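Local coordinates for protein xyloglucan-specific endo-beta-1,4-glucanase GH12 (Aspergillus niveus, PDB 4NPR) that probably cleaves internal beta-1,4-glucosidic linkages of xyloglucan with retention of configuration, as a beta-jelly-roll glucanase of glycoside hydrolase family 12, at residues A49-G54 with Q82-A87; A160-A165 with F201-S206. All blocks are in the same frame, centred on the assembly; numbering follows the deposited sequence.

Contact 1 (A49-G54 with Q82-A87); sequences AQATSG and QVKSFA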
ATOM      1  N   ALA A  49       7.326   3.651  17.612  1.00 16.58           N
ATOM      2  CA  ALA A  49       8.414   3.981  18.508  1.00 16.49           C
ATOM      3  C   ALA A  49       9.278   5.096  17.938  1.00 16.63           C
ATOM      4  O   ALA A  49       9.999   5.729  18.670  1.00 16.20           O
ATOM      5  CB  ALA A  49       9.249   2.752  18.830  1.00 16.51           C
ATOM      6  N   GLN A  50       9.178   5.368  16.640  1.00 17.63           N
ATOM      7  CA  GLN A  50       9.941   6.473  16.035  1.00 18.17           C
ATOM      8  C   GLN A  50       9.242   7.820  16.144  1.00 18.30           C
ATOM      9  O   GLN A  50       9.706   8.805  15.576  1.00 17.59           O
ATOM     10  CB  GLN A  50      10.286   6.161  14.567  1.00 18.30           C
ATOM     11  CG  GLN A  50      11.476   5.229  14.423  1.00 18.16           C
ATOM     12  CD  GLN A  50      11.115   3.789  14.766  1.00 18.60           C
ATOM     13  OE1 GLN A  50      10.159   3.213  14.221  1.00 18.13           O
ATOM     14  NE2 GLN A  50      11.865   3.206  15.678  1.00 18.54           N
ATOM     15  N   ALA A  51       8.135   7.857  16.876  1.00 19.14           N
ATOM     16  CA  ALA A  51       7.373   9.087  17.066  1.00 20.55           C
ATOM     17  C   ALA A  51       7.616   9.553  18.478  1.00 20.82           C
ATOM     18  O   ALA A  51       7.749   8.729  19.409  1.00 19.64           O
ATOM     19  CB  ALA A  51       5.868   8.864  16.842  1.00 20.58           C
ATOM     20  N   THR A  52       7.636  10.877  18.621  1.00 21.58           N
ATOM     21  CA  THR A  52       7.718  11.544  19.903  1.00 22.93           C
ATOM     22  C   THR A  52       6.331  11.569  20.531  1.00 22.30           C
ATOM     23  O   THR A  52       6.214  11.706  21.715  1.00 23.09           O
ATOM     24  CB  THR A  52       8.205  13.000  19.741  1.00 25.28           C
ATOM     25  OG1 THR A  52       7.318  13.713  18.867  1.00 30.78           O
ATOM     26  CG2 THR A  52       9.559  13.038  19.124  1.00 25.50           C
ATOM     27  N   SER A  53       5.287  11.365  19.736  1.00 22.47           N
ATOM     28  CA  SER A  53       3.929  11.773  20.095  1.00 22.49           C
ATOM     29  C   SER A  53       2.896  11.145  19.096  1.00 21.36           C
ATOM     30  O   SER A  53       3.213  10.907  17.957  1.00 21.71           O
ATOM     31  CB  SER A  53       3.998  13.335  20.082  1.00 23.37           C
ATOM     32  OG  SER A  53       2.798  14.033  19.867  1.00 21.79           O
ATOM     33  N   GLY A  54       1.689  10.829  19.526  1.00 21.18           N
ATOM     34  CA  GLY A  54       0.605  10.492  18.588  1.00 19.88           C
ATOM     35  C   GLY A  54      -0.113   9.174  18.852  1.00 19.28           C
ATOM     36  O   GLY A  54       0.253   8.408  19.735  1.00 18.68           O
ATOM     37  N   GLN A  82      10.388   8.945   9.063  1.00 22.10           N
ATOM     38  CA  GLN A  82      10.117   7.534   9.402  1.00 20.28           C
ATOM     39  C   GLN A  82       8.615   7.301   9.337  1.00 17.69           C
ATOM     40  O   GLN A  82       7.813   8.108   9.838  1.00 17.77           O
ATOM     41  CB  GLN A  82      10.598   7.131  10.811  1.00 23.24           C
ATOM     42  CG  GLN A  82      11.971   7.615  11.298  1.00 25.47           C
ATOM     43  CD  GLN A  82      13.073   7.387  10.277  1.00 28.14           C
ATOM     44  OE1 GLN A  82      13.340   6.239   9.817  1.00 27.13           O
ATOM     45  NE2 GLN A  82      13.715   8.495   9.884  1.00 29.42           N
ATOM     46  N   VAL A  83       8.233   6.194   8.744  1.00 14.58           N
ATOM     47  CA  VAL A  83       6.848   5.794   8.692  1.00 13.77           C
ATOM     48  C   VAL A  83       6.461   5.327  10.097  1.00 13.88           C
ATOM     49  O   VAL A  83       7.196   4.560  10.736  1.00 14.71           O
ATOM     50  CB  VAL A  83       6.643   4.624   7.722  1.00 13.11           C
ATOM     51  CG1 VAL A  83       5.237   4.138   7.771  1.00 13.00           C
ATOM     52  CG2 VAL A  83       7.022   5.005   6.288  1.00 13.41           C
ATOM     53  N   LYS A  84       5.311   5.778  10.572  1.00 12.59           N
ATOM     54  CA  LYS A  84       4.823   5.358  11.829  1.00 12.45           C
ATOM     55  C   LYS A  84       3.942   4.130  11.746  1.00 11.81           C
ATOM     56  O   LYS A  84       3.736   3.457  12.753  1.00 11.81           O
ATOM     57  CB  LYS A  84       4.018   6.493  12.483  1.00 13.31           C
ATOM     58  CG  LYS A  84       4.717   7.857  12.523  1.00 13.38           C
ATOM     59  CD  LYS A  84       6.147   7.693  13.005  1.00 13.52           C
ATOM     60  CE  LYS A  84       6.709   9.042  13.330  1.00 13.66           C
ATOM     61  NZ  LYS A  84       7.242   9.658  12.093  1.00 13.60           N
ATOM     62  N   SER A  85       3.382   3.836  10.583  1.00 11.72           N
ATOM     63  CA  SER A  85       2.401   2.763  10.497  1.00 11.44           C
ATOM     64  C   SER A  85       2.011   2.436   9.057  1.00 11.61           C
ATOM     65  O   SER A  85       2.414   3.090   8.090  1.00 12.37           O
ATOM     66  CB  SER A  85       1.139   3.167  11.275  1.00 11.80           C
ATOM     67  OG  SER A  85       0.509   4.330  10.682  1.00 11.73           O
ATOM     68  N   PHE A  86       1.217   1.393   8.909  1.00 11.07           N
ATOM     69  CA  PHE A  86       0.717   1.053   7.629  1.00 10.61           C
ATOM     70  C   PHE A  86      -0.563   0.262   7.816  1.00 10.29           C
ATOM     71  O   PHE A  86      -0.595  -0.956   7.603  1.00  9.73           O
ATOM     72  CB  PHE A  86       1.740   0.243   6.840  1.00 10.82           C
ATOM     73  CG  PHE A  86       1.224  -0.206   5.506  1.00 10.83           C
ATOM     74  CD1 PHE A  86       0.618   0.728   4.622  1.00 11.09           C
ATOM     75  CD2 PHE A  86       1.288  -1.535   5.130  1.00 10.66           C
ATOM     76  CE1 PHE A  86       0.102   0.323   3.384  1.00 11.05           C
ATOM     77  CE2 PHE A  86       0.792  -1.945   3.878  1.00 10.82           C
ATOM     78  CZ  PHE A  86       0.184  -1.023   3.014  1.00 10.82           C
ATOM     79  N   ALA A  87      -1.610   0.981   8.237  1.00  9.78           N
ATOM     80  CA  ALA A  87      -2.940   0.430   8.310  1.00  9.50           C
ATOM     81  C   ALA A  87      -3.405   0.219   6.874  1.00  9.24           C
ATOM     82  O   ALA A  87      -3.336   1.121   6.065  1.00  8.51           O
ATOM     83  CB  ALA A  87      -3.870   1.399   8.996  1.00  9.93           C
TER
HETATM   84  O   HOH W   1       9.939   4.212  11.413  1.00 13.67           O

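Contact 2 (A160-A165 with F201-S206); sequences ATPTVA and FTYLES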
ATOM      1  N   ALA A 160      13.029   5.766 -13.915  1.00 15.87           N
ATOM      2  CA  ALA A 160      12.208   5.784 -15.116  1.00 14.40           C
ATOM      3  C   ALA A 160      10.893   6.477 -14.811  1.00 13.89           C
ATOM      4  O   ALA A 160      10.512   6.620 -13.672  1.00 12.97           O
ATOM      5  CB  ALA A 160      11.957   4.362 -15.600  1.00 13.79           C
ATOM      6  N   THR A 161      10.184   6.857 -15.855  1.00 14.19           N
ATOM      7  CA  THR A 161       8.919   7.544 -15.719  1.00 14.69           C
ATOM      8  C   THR A 161       7.844   6.894 -16.595  1.00 15.18           C
ATOM      9  O   THR A 161       7.209   7.552 -17.393  1.00 17.23           O
ATOM     10  CB  THR A 161       9.109   9.039 -16.077  1.00 14.64           C
ATOM     11  OG1 THR A 161       9.660   9.157 -17.401  1.00 14.22           O
ATOM     12  CG2 THR A 161      10.080   9.746 -15.051  1.00 14.16           C
ATOM     13  N   PRO A 162       7.601   5.591 -16.408  1.00 15.67           N
ATOM     14  CA  PRO A 162       6.628   4.872 -17.242  1.00 14.80           C
ATOM     15  C   PRO A 162       5.164   5.202 -16.963  1.00 14.87           C
ATOM     16  O   PRO A 162       4.818   5.662 -15.893  1.00 13.92           O
ATOM     17  CB  PRO A 162       6.872   3.433 -16.845  1.00 14.37           C
ATOM     18  CG  PRO A 162       7.137   3.548 -15.358  1.00 14.49           C
ATOM     19  CD  PRO A 162       7.986   4.783 -15.224  1.00 14.94           C
ATOM     20  N   THR A 163       4.321   4.941 -17.956  1.00 16.13           N
ATOM     21  CA  THR A 163       2.878   5.087 -17.846  1.00 16.35           C
ATOM     22  C   THR A 163       2.338   3.645 -17.734  1.00 16.20           C
ATOM     23  O   THR A 163       2.597   2.826 -18.576  1.00 18.56           O
ATOM     24  CB  THR A 163       2.322   5.828 -19.102  1.00 16.79           C
ATOM     25  OG1 THR A 163       2.697   7.215 -19.068  1.00 16.42           O
ATOM     26  CG2 THR A 163       0.810   5.723 -19.194  1.00 16.52           C
ATOM     27  N   VAL A 164       1.619   3.336 -16.683  1.00 16.29           N
ATOM     28  CA  VAL A 164       1.128   2.005 -16.422  1.00 16.63           C
ATOM     29  C   VAL A 164      -0.282   2.176 -15.901  1.00 17.69           C
ATOM     30  O   VAL A 164      -0.556   3.086 -15.078  1.00 19.66           O
ATOM     31  CB  VAL A 164       1.916   1.325 -15.285  1.00 17.55           C
ATOM     32  CG1 VAL A 164       1.425  -0.104 -15.073  1.00 17.50           C
ATOM     33  CG2 VAL A 164       3.420   1.402 -15.539  1.00 17.45           C
ATOM     34  N   ALA A 165      -1.166   1.311 -16.386  1.00 17.10           N
ATOM     35  CA  ALA A 165      -2.598   1.325 -16.070  1.00 17.10           C
ATOM     36  C   ALA A 165      -3.221   2.720 -16.208  1.00 16.99           C
ATOM     37  O   ALA A 165      -4.053   3.133 -15.395  1.00 16.86           O
ATOM     38  CB  ALA A 165      -2.847   0.696 -14.691  1.00 17.75           C
ATOM     39  N   PHE A 201       3.473  -5.509 -12.979  1.00 13.60           N
ATOM     40  CA  PHE A 201       4.328  -6.682 -13.195  1.00 13.23           C
ATOM     41  C   PHE A 201       4.710  -6.900 -14.664  1.00 13.23           C
ATOM     42  O   PHE A 201       5.889  -7.143 -14.976  1.00 14.03           O
ATOM     43  CB  PHE A 201       3.682  -7.924 -12.600  1.00 13.07           C
ATOM     44  CG  PHE A 201       3.427  -7.805 -11.122  1.00 13.61           C
ATOM     45  CD1 PHE A 201       4.457  -7.897 -10.216  1.00 14.03           C
ATOM     46  CD2 PHE A 201       2.141  -7.549 -10.628  1.00 14.42           C
ATOM     47  CE1 PHE A 201       4.242  -7.787  -8.844  1.00 14.00           C
ATOM     48  CE2 PHE A 201       1.912  -7.443  -9.260  1.00 14.07           C
ATOM     49  CZ  PHE A 201       2.965  -7.556  -8.373  1.00 14.44           C
ATOM     50  N   THR A 202       3.747  -6.827 -15.572  1.00 12.78           N
ATOM     51  CA  THR A 202       4.054  -6.934 -16.981  1.00 12.74           C
ATOM     52  C   THR A 202       5.219  -5.965 -17.246  1.00 13.54           C
ATOM     53  O   THR A 202       6.211  -6.298 -17.897  1.00 14.03           O
ATOM     54  CB  THR A 202       2.838  -6.495 -17.841  1.00 13.16           C
ATOM     55  OG1 THR A 202       1.644  -7.205 -17.475  1.00 12.48           O
ATOM     56  CG2 THR A 202       3.097  -6.703 -19.314  1.00 13.23           C
ATOM     57  N   TYR A 203       5.107  -4.751 -16.711  1.00 13.93           N
ATOM     58  CA  TYR A 203       6.098  -3.725 -16.977  1.00 14.71           C
ATOM     59  C   TYR A 203       7.505  -4.083 -16.492  1.00 15.03           C
ATOM     60  O   TYR A 203       8.470  -3.907 -17.218  1.00 14.54           O
ATOM     61  CB  TYR A 203       5.692  -2.381 -16.376  1.00 14.83           C
ATOM     62  CG  TYR A 203       6.839  -1.383 -16.442  1.00 15.11           C
ATOM     63  CD1 TYR A 203       7.734  -1.276 -15.396  1.00 15.06           C
ATOM     64  CD2 TYR A 203       7.043  -0.564 -17.565  1.00 15.66           C
ATOM     65  CE1 TYR A 203       8.799  -0.391 -15.458  1.00 15.13           C
ATOM     66  CE2 TYR A 203       8.127   0.332 -17.620  1.00 15.53           C
ATOM     67  CZ  TYR A 203       8.993   0.411 -16.547  1.00 15.01           C
ATOM     68  OH  TYR A 203      10.089   1.283 -16.520  1.00 17.31           O
ATOM     69  N   LEU A 204       7.581  -4.574 -15.257  1.00 15.68           N
ATOM     70  CA  LEU A 204       8.841  -4.922 -14.609  1.00 15.84           C
ATOM     71  C   LEU A 204       9.473  -6.117 -15.252  1.00 16.68           C
ATOM     72  O   LEU A 204      10.694  -6.168 -15.362  1.00 17.67           O
ATOM     73  CB  LEU A 204       8.634  -5.213 -13.111  1.00 14.67           C
ATOM     74  CG  LEU A 204       8.163  -4.033 -12.252  1.00 13.91           C
ATOM     75  CD1 LEU A 204       7.826  -4.528 -10.872  1.00 13.78           C
ATOM     76  CD2 LEU A 204       9.164  -2.868 -12.160  1.00 13.58           C
ATOM     77  N   GLU A 205       8.661  -7.067 -15.680  1.00 18.63           N
ATOM     78  CA  GLU A 205       9.205  -8.299 -16.252  1.00 22.28           C
ATOM     79  C   GLU A 205       9.914  -7.916 -17.544  1.00 21.95           C
ATOM     80  O   GLU A 205      10.994  -8.396 -17.887  1.00 20.58           O
ATOM     81  CB  GLU A 205       8.106  -9.319 -16.531  1.00 23.92           C
ATOM     82  CG  GLU A 205       7.552  -9.993 -15.267  1.00 27.62           C
ATOM     83  CD  GLU A 205       6.115 -10.512 -15.434  1.00 29.47           C
ATOM     84  OE1 GLU A 205       5.645 -10.572 -16.583  1.00 33.26           O
ATOM     85  OE2 GLU A 205       5.440 -10.850 -14.435  1.00 29.40           O
ATOM     86  N   SER A 206       9.301  -6.942 -18.171  1.00 22.04           N
ATOM     87  CA  SER A 206       9.598  -6.554 -19.496  1.00 22.15           C
ATOM     88  C   SER A 206      10.757  -5.567 -19.509  1.00 22.58           C
ATOM     89  O   SER A 206      11.678  -5.707 -20.323  1.00 22.16           O
ATOM     90  CB  SER A 206       8.315  -5.934 -20.034  1.00 22.19           C
ATOM     91  OG  SER A 206       8.472  -5.510 -21.331  1.00 21.35           O
TER

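Contact 1 (A49-G54 with Q82-A87)
The backbones of 49-54 and 82-87 come nearest at Q50 and K84, whose CA atoms lie 6.7 Å apart, and the two segments meet through side chains, one backbone carbonyl and a water. Q50 and Q82 touch by their aliphatic parts. CB of Q50 lies 3.9 Å from CB of Q82, and the CG atoms add to the touch. The two side chains cross at about a right angle, and their amide planes are 85° apart. With the Q50 chain bent at chi2 (75°) and its amide turned by chi3, OE1 meets a water. That water donates to OE1 of Q50 and, at 2.8 Å, to the carbonyl O of V83. NE2 of Q82 turns elsewhere, to the carbonyl O of Q80. In this beta-jelly roll, 82-87 belongs to the loop between strands 67-77 and 87-97, whereas Q50 and A51 precede strand 53-64. CE of K84 is 3.6 Å from A51 CB and also lies near Q50 O. Bent at chi4, the buried K84 curls NZ back to the carbonyl O of Q82 (2.8 Å), tilted 24° from the carbonyl plane. NZ also bonds the carbonyl oxygens of G78, G79 and F226, more acceptors than an ammonium has N-H groups. W76 touches A51 and K84.

Contact 2 (A160-A165 with F201-S206)
Y203 reaches from its helix to the 160-165 segment, and the outer part of its ring lies against P162. CB of P162 meets CE2 of Y203 at 3.4 Å, with CZ of the same ring a little further off. CG of P162 sits over one face of the ring, 4.3 Å from the centroid and 27° off the ring normal. This is a CH-pi contact. The side chains of P162 and Y203 cross at about a right angle. The proline has CB and CG against the ring, and CB also approaches the phenol oxygen.

The tyrosine gets there by its first torsion. CG of Y203 is anti to the backbone N (chi1 170°), which carries the ring out from the helix across to the proline. At the far end, OH of Y203 lies 3.7 Å from CB of A160. This is a plain contact with a methyl group. OH also makes a weak hydrogen bond with NE2 of Q208, just after the segment. At the root of the side chain, V164 CG2 is 4.5 Å from Y203 CB, a looser apolar contact. A160, P162 and V164 therefore meet the tyrosine in turn, from its hydroxyl back to its CB. Within the helix, CD2 of L204 lies at the edge of the Y203 ring, in its plane.

The contact joins helix 198-207 to the edge of a beta sheet of the jelly roll. Strand 163-164 is an outermost strand of that sheet, next to strand 167-176. L171 of strand 167-176 touches both P162 and Y203. F184 of strand 179-186 touches Y203 and L204, while V164 packs on D199 and F200 nearer the start of the helix.

In the fold
Contact 1 and contact 2 lie on opposite sides of the chain's centre. Their centres are 31 Å apart and their nearest atoms about 13 Å apart, so they do not touch. They come in series: contact 1 closes before contact 2 opens. Both belong to the one family 12 jelly roll. Contact 1 joins the turn that leads into strand 53-64 of the six-stranded sheet to the loop that leads into strand 87-97 of the nine-stranded sheet. Contact 2 sets helix 198-207 against strand 163-164 and the loop just before it, at one edge of the nine-stranded sheet. The two are thus independent local features of one sandwich.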